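Local coordinates for protein glutaminase 1 (Escherichia coli, PDB 1U60) that catalyses the hydrolysis of L-glutamine to L-glutamate and ammonium as a homotetrameric member of the glutaminase family, at residues K6-Q9 with A10-Q13. Numbering follows the deposited sequence.
Sequences KLQQ and AVDQ
Several groups from the next turn crowd round the carbonyl oxygen of Q8, D12 N being the one hydrogen-bond donor to it among these residues. D12 N donates to Q8 O at 3.0 Å, nearly straight, while V11 CG2 is a neighbour by packing at 3.4 Å from Q8 O. The D12 carboxylate also packs there, because its CG lies beside its own backbone N (chi1 -74°), and D12 CG comes to 3.2 Å from Q8 O. The Q8 side chain leaves the backbone with CG anti to N (chi1 -178°), which sets Q8 CG 3.6 Å from D12 OD2; the bend at chi2 then turns the amide toward the D12 carboxylate, their planes 48° apart. The backbone bond D12 N to Q8 O is one rung of the i to i+4 ladder of helix 4-18, whose inner face rests on the antiparallel five-stranded sheet of the beta-lactamase-like fold and on helix 290-303. L7 and V11, one turn apart, both reach I45 on strand 42-47, and A10 meets L303. A10 is tied through both its backbone N and O: A10 N donates to K6 O at 2.9 Å, and A10 O accepts a hydrogen bond from Q302 NE2. Q13 N donates to Q9 O at 2.9 Å, and the aliphatic root of the Q13 side chain lies close against that oxygen.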
loop_
_atom_site.group_PDB
_atom_site.type_symbol
_atom_site.label_atom_id
_atom_site.label_comp_id
_atom_site.label_asym_id
_atom_site.label_seq_id
_atom_site.Cartn_x
_atom_site.Cartn_y
_atom_site.Cartn_z
ATOM N N LYS A 6 10.267 -21.428 18.666
ATOM C CA LYS A 6 9.125 -20.513 18.469
ATOM C C LYS A 6 8.662 -20.517 17.010
ATOM O O LYS A 6 7.472 -20.452 16.738
ATOM C CB LYS A 6 9.425 -19.089 18.943
ATOM C CG LYS A 6 9.443 -18.956 20.451
ATOM C CD LYS A 6 9.868 -17.592 20.912
ATOM C CE LYS A 6 9.680 -17.449 22.454
ATOM N NZ LYS A 6 10.683 -16.478 23.026
ATOM N N LEU A 7 9.595 -20.631 16.068
ATOM C CA LEU A 7 9.226 -20.629 14.648
ATOM C C LEU A 7 8.485 -21.907 14.258
ATOM O O LEU A 7 7.451 -21.862 13.590
ATOM C CB LEU A 7 10.473 -20.447 13.774
ATOM C CG LEU A 7 10.881 -19.013 13.397
ATOM C CD1 LEU A 7 10.877 -18.024 14.474
ATOM C CD2 LEU A 7 12.247 -19.081 12.737
ATOM N N GLN A 8 8.977 -23.064 14.718
ATOM C CA GLN A 8 8.290 -24.293 14.436
ATOM C C GLN A 8 6.918 -24.281 15.135
ATOM O O GLN A 8 5.946 -24.720 14.564
ATOM C CB GLN A 8 9.102 -25.510 14.868
ATOM C CG GLN A 8 8.385 -26.808 14.507
ATOM C CD GLN A 8 8.400 -27.086 13.007
ATOM O OE1 GLN A 8 7.369 -27.353 12.390
ATOM N NE2 GLN A 8 9.565 -27.029 12.427
ATOM N N GLN A 9 6.848 -23.747 16.355
ATOM C CA GLN A 9 5.564 -23.635 17.058
ATOM C C GLN A 9 4.576 -22.769 16.325
ATOM O O GLN A 9 3.396 -23.055 16.303
ATOM C CB GLN A 9 5.720 -23.043 18.470
ATOM C CG GLN A 9 6.271 -23.997 19.509
ATOM C CD GLN A 9 6.430 -23.325 20.865
ATOM O OE1 GLN A 9 5.667 -22.382 21.193
ATOM N NE2 GLN A 9 7.399 -23.804 21.666
ATOM N N ALA A 10 5.059 -21.678 15.745
ATOM C CA ALA A 10 4.207 -20.780 14.994
ATOM C C ALA A 10 3.604 -21.435 13.780
ATOM O O ALA A 10 2.412 -21.320 13.596
ATOM C CB ALA A 10 4.950 -19.500 14.622
ATOM N N VAL A 11 4.383 -22.162 12.952
ATOM C CA VAL A 11 3.791 -22.830 11.804
ATOM C C VAL A 11 2.881 -23.998 12.237
ATOM O O VAL A 11 1.866 -24.231 11.600
ATOM C CB VAL A 11 4.806 -23.372 10.716
ATOM C CG1 VAL A 11 5.637 -22.206 10.155
ATOM C CG2 VAL A 11 5.692 -24.438 11.228
ATOM N N ASP A 12 3.286 -24.740 13.266
ATOM C CA ASP A 12 2.424 -25.796 13.844
ATOM C C ASP A 12 1.068 -25.296 14.322
ATOM O O ASP A 12 0.023 -25.861 13.970
ATOM C CB ASP A 12 3.154 -26.520 14.998
ATOM C CG ASP A 12 4.262 -27.460 14.482
ATOM O OD1 ASP A 12 4.364 -27.673 13.263
ATOM O OD2 ASP A 12 5.050 -28.052 15.243
ATOM N N GLN A 13 1.066 -24.219 15.083
ATOM C CA GLN A 13 -0.187 -23.646 15.585
ATOM C C GLN A 13 -1.040 -23.035 14.483
ATOM O O GLN A 13 -2.267 -23.160 14.498
ATOM C CB GLN A 13 0.114 -22.635 16.691
ATOM C CG GLN A 13 0.828 -23.322 17.869
ATOM C CD GLN A 13 1.058 -22.448 19.100
ATOM O OE1 GLN A 13 0.807 -21.233 19.082
ATOM N NE2 GLN A 13 1.538 -23.078 20.185
#